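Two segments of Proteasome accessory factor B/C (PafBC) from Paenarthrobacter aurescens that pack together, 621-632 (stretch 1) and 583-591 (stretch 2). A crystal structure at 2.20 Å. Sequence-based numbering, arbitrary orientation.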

# COMPACT_ATOMS: atom_id res chain seq x y z
N ARG A 621 -10.44 0.36 -14.59
CA ARG A 621 -11.52 -0.09 -13.72
C ARG A 621 -11.31 0.46 -12.31
O ARG A 621 -10.31 0.15 -11.67
CB ARG A 621 -11.59 -1.61 -13.68
CG ARG A 621 -11.90 -2.26 -15.03
CD ARG A 621 -11.63 -3.80 -15.00
NE ARG A 621 -12.50 -4.54 -14.07
CZ ARG A 621 -13.59 -5.23 -14.43
NH1 ARG A 621 -13.98 -5.26 -15.71
NH2 ARG A 621 -14.31 -5.88 -13.52
N PHE A 622 -12.25 1.27 -11.83
CA PHE A 622 -12.25 1.76 -10.46
C PHE A 622 -13.19 0.91 -9.63
O PHE A 622 -14.21 0.42 -10.13
CB PHE A 622 -12.70 3.22 -10.38
CG PHE A 622 -11.61 4.16 -10.68
CD1 PHE A 622 -11.43 4.64 -11.97
CD2 PHE A 622 -10.73 4.56 -9.70
CE1 PHE A 622 -10.39 5.52 -12.26
CE2 PHE A 622 -9.69 5.43 -9.97
CZ PHE A 622 -9.51 5.91 -11.25
N GLY A 623 -12.79 0.70 -8.37
CA GLY A 623 -13.52 -0.18 -7.47
C GLY A 623 -14.90 0.34 -7.13
O GLY A 623 -15.81 -0.45 -6.86
N ASP A 624 -15.07 1.67 -7.13
CA ASP A 624 -16.32 2.30 -6.76
C ASP A 624 -16.34 3.67 -7.43
O ASP A 624 -15.33 4.39 -7.40
CB ASP A 624 -16.45 2.44 -5.23
CG ASP A 624 -17.82 3.02 -4.82
OD1 ASP A 624 -18.74 2.20 -4.57
OD2 ASP A 624 -17.99 4.27 -4.76
N ALA A 625 -17.48 4.03 -8.01
CA ALA A 625 -17.58 5.32 -8.68
C ALA A 625 -17.39 6.48 -7.71
O ALA A 625 -17.01 7.57 -8.14
CB ALA A 625 -18.91 5.46 -9.42
N GLY A 626 -17.68 6.27 -6.42
CA GLY A 626 -17.50 7.32 -5.44
C GLY A 626 -16.05 7.74 -5.21
O GLY A 626 -15.79 8.89 -4.82
N TRP A 627 -15.09 6.86 -5.48
CA TRP A 627 -13.69 7.25 -5.29
C TRP A 627 -13.21 8.21 -6.35
O TRP A 627 -12.25 8.95 -6.12
CB TRP A 627 -12.78 6.05 -5.29
CG TRP A 627 -13.18 5.07 -4.28
CD1 TRP A 627 -13.89 5.31 -3.13
CD2 TRP A 627 -12.86 3.69 -4.27
NE1 TRP A 627 -14.05 4.15 -2.43
CE2 TRP A 627 -13.43 3.14 -3.11
CE3 TRP A 627 -12.15 2.85 -5.15
CZ2 TRP A 627 -13.33 1.80 -2.80
CZ3 TRP A 627 -12.03 1.52 -4.84
CH2 TRP A 627 -12.62 1.00 -3.67
N LEU A 628 -13.92 8.27 -7.48
CA LEU A 628 -13.37 8.93 -8.66
C LEU A 628 -13.18 10.43 -8.45
O LEU A 628 -12.11 10.94 -8.83
CB LEU A 628 -14.27 8.63 -9.86
CG LEU A 628 -13.52 8.64 -11.17
CD1 LEU A 628 -12.27 7.88 -10.93
CD2 LEU A 628 -14.34 7.93 -12.20
N PRO A 629 -14.13 11.19 -7.91
CA PRO A 629 -13.89 12.64 -7.77
C PRO A 629 -12.69 13.00 -6.89
O PRO A 629 -11.93 13.93 -7.20
CB PRO A 629 -15.21 13.15 -7.18
CG PRO A 629 -16.23 12.15 -7.64
CD PRO A 629 -15.52 10.83 -7.55
N MSE A 630 -12.52 12.31 -5.77
CA MSE A 630 -11.30 12.42 -4.95
C MSE A 630 -10.02 12.14 -5.74
O MSE A 630 -9.10 12.93 -5.69
CB MSE A 630 -11.36 11.46 -3.78
CG MSE A 630 -12.57 11.63 -2.89
SE MSE A 630 -12.39 10.49 -1.31
CE MSE A 630 -12.01 8.78 -2.23
N PHE A 631 -10.01 11.03 -6.47
CA PHE A 631 -8.89 10.73 -7.38
C PHE A 631 -8.59 11.92 -8.29
O PHE A 631 -7.45 12.41 -8.34
CB PHE A 631 -9.25 9.49 -8.19
CG PHE A 631 -8.20 9.08 -9.20
CD1 PHE A 631 -7.01 8.48 -8.80
CD2 PHE A 631 -8.40 9.30 -10.57
CE1 PHE A 631 -6.05 8.10 -9.73
CE2 PHE A 631 -7.43 8.94 -11.49
CZ PHE A 631 -6.26 8.33 -11.07
N VAL A 632 -9.62 12.48 -8.96
CA VAL A 632 -9.35 13.52 -9.95
C VAL A 632 -8.90 14.80 -9.25
O VAL A 632 -7.99 15.50 -9.72
CB VAL A 632 -10.59 13.78 -10.84
CG1 VAL A 632 -10.36 14.98 -11.75
CG2 VAL A 632 -10.99 12.55 -11.65
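Stretch 2 583-591: EDDVLVCLE

How does stretch 2 lie against the start of stretch 1? It runs antiparallel to it, as an extended chain: residues 586-591 form a strand, and its first residues pair with the end of the strand that stretch 1 brings in. Arg 621 faces Leu 587 as a non-hydrogen-bonded pair, with their CA atoms 4.7 Å apart. The side chains of both lie on the same face of the sheet, where Arg 621 CG comes within 4.1 Å of Leu 587 CD2. Beyond this apolar part, the arginine extends from the same face to meet the side chain of Asp 585. Arg 621 NE donates to Asp 585 OD2 at 2.9 Å, a hydrogen bond that is also a salt bridge, and the oxygen lies near the guanidinium plane, as good donor geometry requires. The backbone adds a CA-H...O contact, Arg 621 CA to Val 586 O at 3.5 Å.

What fixes the register? The next pair, Phe 622 with Val 586, is the hydrogen-bonded one. Phe 622 N donates to Val 586 O at 3.0 Å, and Val 586 N returns the bond to Phe 622 O, also at 3.0 Å; both are close to straight. Phe 622 O also receives a CA-H...O contact from Asp 585 CA at 3.3 Å. The phenylalanine side chain, with chi1 in the m well, lies on the other face from Arg 621 and is buried. There it meets residues farther along stretch 2: Phe 622 CD1 is 4.0 Å from Val 588 CG2, and Phe 622 CE1 is 4.3 Å from Leu 590 CD1, which sits at the ring edge.

How does the contact continue once the pairing stops? At Gly 623 the chain leaves the strand, although its CA still lies 4.7 Å from Asp 585 CA. A water joins the two residues, donating to Asp 585 OD1 at 3.0 Å and to Gly 623 O at 3.1 Å. A CB on this glycine would clash with Trp 627 CZ3, because the indole folds back over this position. Asp 624 points away from stretch 2 and instead opens a type I turn ending at Trp 627; its OD2 caps the turn by accepting from Gly 626 N at 2.6 Å. Within that turn, Ala 625 keeps touch with the partner, its CB lying 4.1 Å from Val 586 CG1.

Which part of the helix comes back to the strand? The turn leads into a helix that returns Leu 628 and Phe 631 to stretch 2, three residues apart and therefore on nearly the same side. Both point toward it. Leu 628 CD2 packs 3.5 Å from Val 588 CG2, while Phe 631 CE2 lies 3.9 Å from Leu 590 CD1. Val 588 and Leu 590, alternate residues of the strand, thus each touch both Phe 622 and a helix residue, whereas Cys 589 between them stays out of reach. Pro 629 and Met 630, a selenomethionine, make no contact with stretch 2.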

# COMPACT_ATOMS: atom_id res chain seq x y z
N GLU A 583 -16.27 -7.62 -9.27
CA GLU A 583 -17.58 -7.71 -9.91
C GLU A 583 -18.24 -6.34 -10.06
O GLU A 583 -18.93 -6.08 -11.04
CB GLU A 583 -18.47 -8.64 -9.08
CG GLU A 583 -19.96 -8.68 -9.62
CD GLU A 583 -20.07 -9.41 -10.98
OE1 GLU A 583 -19.16 -10.19 -11.35
OE2 GLU A 583 -21.05 -9.16 -11.71
N ASP A 584 -18.00 -5.45 -9.11
CA ASP A 584 -18.64 -4.15 -9.05
C ASP A 584 -17.80 -3.04 -9.71
O ASP A 584 -18.15 -1.87 -9.57
CB ASP A 584 -18.91 -3.77 -7.58
CG ASP A 584 -19.69 -4.86 -6.80
OD1 ASP A 584 -20.59 -5.54 -7.36
OD2 ASP A 584 -19.40 -5.06 -5.62
N ASP A 585 -16.71 -3.37 -10.41
CA ASP A 585 -15.90 -2.30 -10.98
C ASP A 585 -16.71 -1.45 -11.96
O ASP A 585 -17.63 -1.94 -12.62
CB ASP A 585 -14.69 -2.89 -11.69
CG ASP A 585 -13.61 -3.45 -10.71
OD1 ASP A 585 -13.79 -3.41 -9.46
OD2 ASP A 585 -12.58 -3.97 -11.20
N VAL A 586 -16.39 -0.17 -12.03
CA VAL A 586 -16.95 0.73 -13.03
C VAL A 586 -15.84 1.09 -14.00
O VAL A 586 -14.72 1.42 -13.60
CB VAL A 586 -17.61 1.96 -12.37
CG1 VAL A 586 -17.35 1.96 -10.92
CG2 VAL A 586 -17.15 3.23 -12.99
N LEU A 587 -16.12 0.99 -15.28
CA LEU A 587 -15.14 1.25 -16.33
C LEU A 587 -15.11 2.74 -16.70
O LEU A 587 -16.16 3.36 -16.90
CB LEU A 587 -15.47 0.37 -17.54
CG LEU A 587 -14.46 0.28 -18.68
CD1 LEU A 587 -14.60 1.43 -19.66
CD2 LEU A 587 -13.03 0.16 -18.12
N VAL A 588 -13.92 3.34 -16.68
CA VAL A 588 -13.77 4.78 -16.85
C VAL A 588 -12.67 5.01 -17.88
O VAL A 588 -11.69 4.27 -17.92
CB VAL A 588 -13.44 5.49 -15.53
CG1 VAL A 588 -13.21 6.95 -15.75
CG2 VAL A 588 -14.53 5.25 -14.50
N CYS A 589 -12.86 5.99 -18.75
CA CYS A 589 -11.85 6.40 -19.70
C CYS A 589 -11.29 7.74 -19.24
O CYS A 589 -12.06 8.68 -19.01
CB CYS A 589 -12.45 6.51 -21.11
SG CYS A 589 -11.23 6.93 -22.32
N LEU A 590 -9.97 7.81 -19.04
CA LEU A 590 -9.25 8.96 -18.51
C LEU A 590 -8.38 9.55 -19.59
O LEU A 590 -7.91 8.83 -20.47
CB LEU A 590 -8.31 8.57 -17.33
CG LEU A 590 -8.88 7.88 -16.11
CD1 LEU A 590 -7.78 7.49 -15.10
CD2 LEU A 590 -9.95 8.72 -15.46
N GLU A 591 -8.11 10.86 -19.50
CA GLU A 591 -6.95 11.46 -20.14
C GLU A 591 -5.94 11.83 -19.05
O GLU A 591 -6.30 12.42 -18.03
CB GLU A 591 -7.28 12.70 -20.95
CG GLU A 591 -6.03 13.31 -21.59
CD GLU A 591 -6.32 14.50 -22.49
OE1 GLU A 591 -7.51 14.84 -22.65
OE2 GLU A 591 -5.37 15.10 -23.01
O HOH W 1 -15.58 -3.50 -7.08